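Local coordinates for protein transcription factor MBP1 (Magnaporthe oryzae, PDB 4UX5) that binds DNA through a winged helix-turn-helix domain, the part present here, and probably acts as an RNA polymerase II transcription activator, at residues A[37-41]-A[109-115]. Residues are numbered along the deposited sequence; the frame is centred on the assembly and turned at random.
Sequences HVMRR and LRPIFEF
The guanidinium of R40 reaches two backbone carbonyls near the C-terminal end of helix 110-114. NE and NH2 converge side-on on I112 O, at 3.1 and 2.8 Å; this oxygen lies in the guanidinium plane, with NE nearly in line with the C=O bond and NH2 well above the carbonyl plane. NH2 also donates to F115 O (2.8 Å, N-H...O angle 154°), just where the chain leaves helical geometry, while NH1 adds a weak bond to the same oxygen and a long, weak ion pair with D45. R40 thus satisfies one carbonyl within the helix and one just beyond it, and the paired bonds to I112 O restrain the turn of its planar group. Bends at chi2 (-136°) and chi3 (-76°) turn the guanidinium to that end, while CB rests on I112 CD1 at 3.9 Å. Alongside these bonds the contact is apolar: V38 CG2 meets L109 CD2 at 3.8 Å, and V38 CG1 faces I112 CG2. Within the KilA-N DNA-binding domain this packs helix 110-114 nearly parallel to 37-41, on an outermost strand of the three-stranded antiparallel sheet; I112 and F115 also touch I17 of strand 16-22, and L109 reaches helix 49-55.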
# COMPACT_ATOMS: atom_id res chain seq x y z
N HIS A 37 18.21 5.41 -9.77
CA HIS A 37 18.49 4.03 -9.42
C HIS A 37 17.39 3.08 -9.87
O HIS A 37 16.24 3.47 -10.03
CB HIS A 37 18.71 3.90 -7.90
CG HIS A 37 17.65 4.57 -7.09
ND1 HIS A 37 17.68 5.92 -6.80
CD2 HIS A 37 16.53 4.09 -6.50
CE1 HIS A 37 16.62 6.23 -6.07
NE2 HIS A 37 15.91 5.14 -5.87
N VAL A 38 17.77 1.82 -10.08
CA VAL A 38 16.81 0.76 -10.35
C VAL A 38 17.18 -0.45 -9.50
O VAL A 38 18.32 -0.92 -9.56
CB VAL A 38 16.77 0.36 -11.84
CG1 VAL A 38 15.84 -0.83 -12.05
CG2 VAL A 38 16.34 1.54 -12.70
N MET A 39 16.24 -0.95 -8.71
CA MET A 39 16.52 -2.05 -7.80
C MET A 39 16.04 -3.39 -8.33
O MET A 39 14.94 -3.49 -8.88
CB MET A 39 15.89 -1.79 -6.43
CG MET A 39 16.40 -0.54 -5.73
SD MET A 39 15.77 -0.41 -4.05
CE MET A 39 16.36 1.23 -3.60
N ARG A 40 16.87 -4.41 -8.17
CA ARG A 40 16.50 -5.78 -8.49
C ARG A 40 16.65 -6.63 -7.23
O ARG A 40 17.70 -6.64 -6.60
CB ARG A 40 17.36 -6.34 -9.62
CG ARG A 40 16.84 -7.64 -10.21
CD ARG A 40 17.95 -8.66 -10.43
NE ARG A 40 18.77 -8.37 -11.59
CZ ARG A 40 19.65 -9.22 -12.12
NH1 ARG A 40 19.82 -10.41 -11.57
NH2 ARG A 40 20.36 -8.87 -13.18
N ARG A 41 15.59 -7.35 -6.86
CA ARG A 41 15.63 -8.20 -5.67
C ARG A 41 16.55 -9.40 -5.87
O ARG A 41 16.63 -9.96 -6.96
CB ARG A 41 14.23 -8.67 -5.30
CG ARG A 41 13.53 -7.80 -4.28
CD ARG A 41 12.55 -8.62 -3.47
NE ARG A 41 11.50 -9.19 -4.31
CZ ARG A 41 10.30 -8.65 -4.47
NH1 ARG A 41 10.00 -7.51 -3.86
NH2 ARG A 41 9.40 -9.24 -5.25
N LEU A 109 19.40 0.91 -19.07
CA LEU A 109 19.28 0.11 -17.86
C LEU A 109 19.86 -1.29 -18.04
O LEU A 109 19.62 -2.17 -17.22
CB LEU A 109 17.81 -0.00 -17.44
CG LEU A 109 17.03 1.30 -17.23
CD1 LEU A 109 15.61 0.98 -16.81
CD2 LEU A 109 17.72 2.18 -16.20
N ARG A 110 20.61 -1.48 -19.11
CA ARG A 110 21.15 -2.81 -19.45
C ARG A 110 21.90 -3.53 -18.31
O ARG A 110 21.69 -4.73 -18.12
CB ARG A 110 22.07 -2.70 -20.67
CG ARG A 110 22.66 -4.03 -21.11
CD ARG A 110 23.41 -3.90 -22.43
NE ARG A 110 22.51 -3.54 -23.52
CZ ARG A 110 21.87 -4.42 -24.29
NH1 ARG A 110 22.03 -5.72 -24.08
NH2 ARG A 110 21.08 -4.00 -25.26
N PRO A 111 22.76 -2.82 -17.55
CA PRO A 111 23.50 -3.56 -16.51
C PRO A 111 22.64 -4.23 -15.43
O PRO A 111 23.05 -5.26 -14.91
CB PRO A 111 24.37 -2.47 -15.87
CG PRO A 111 24.57 -1.47 -16.96
CD PRO A 111 23.26 -1.44 -17.69
N ILE A 112 21.48 -3.66 -15.10
CA ILE A 112 20.65 -4.24 -14.04
C ILE A 112 19.91 -5.48 -14.53
O ILE A 112 19.47 -6.32 -13.74
CB ILE A 112 19.64 -3.22 -13.47
CG1 ILE A 112 19.09 -3.70 -12.12
CG2 ILE A 112 18.50 -2.97 -14.44
CD1 ILE A 112 20.16 -4.03 -11.10
N PHE A 113 19.78 -5.60 -15.85
CA PHE A 113 19.11 -6.76 -16.44
C PHE A 113 20.09 -7.88 -16.75
O PHE A 113 19.74 -9.06 -16.73
CB PHE A 113 18.35 -6.37 -17.71
CG PHE A 113 17.14 -5.52 -17.46
CD1 PHE A 113 15.97 -6.08 -16.99
CD2 PHE A 113 17.17 -4.15 -17.69
CE1 PHE A 113 14.86 -5.30 -16.75
CE2 PHE A 113 16.06 -3.37 -17.46
CZ PHE A 113 14.90 -3.95 -16.99
N GLU A 114 21.33 -7.51 -17.04
CA GLU A 114 22.32 -8.48 -17.49
C GLU A 114 23.24 -8.95 -16.37
O GLU A 114 24.00 -9.90 -16.55
CB GLU A 114 23.16 -7.89 -18.63
CG GLU A 114 22.38 -7.65 -19.91
CD GLU A 114 23.28 -7.43 -21.12
OE1 GLU A 114 24.52 -7.48 -20.96
OE2 GLU A 114 22.75 -7.21 -22.23
N PHE A 115 23.16 -8.30 -15.21
CA PHE A 115 24.01 -8.67 -14.08
C PHE A 115 23.76 -10.10 -13.62
O PHE A 115 22.62 -10.55 -13.55
CB PHE A 115 23.82 -7.71 -12.90
CG PHE A 115 24.56 -8.14 -11.66
CD1 PHE A 115 25.92 -7.93 -11.54
CD2 PHE A 115 23.88 -8.77 -10.62
CE1 PHE A 115 26.60 -8.33 -10.40
CE2 PHE A 115 24.56 -9.17 -9.49
CZ PHE A 115 25.91 -8.95 -9.37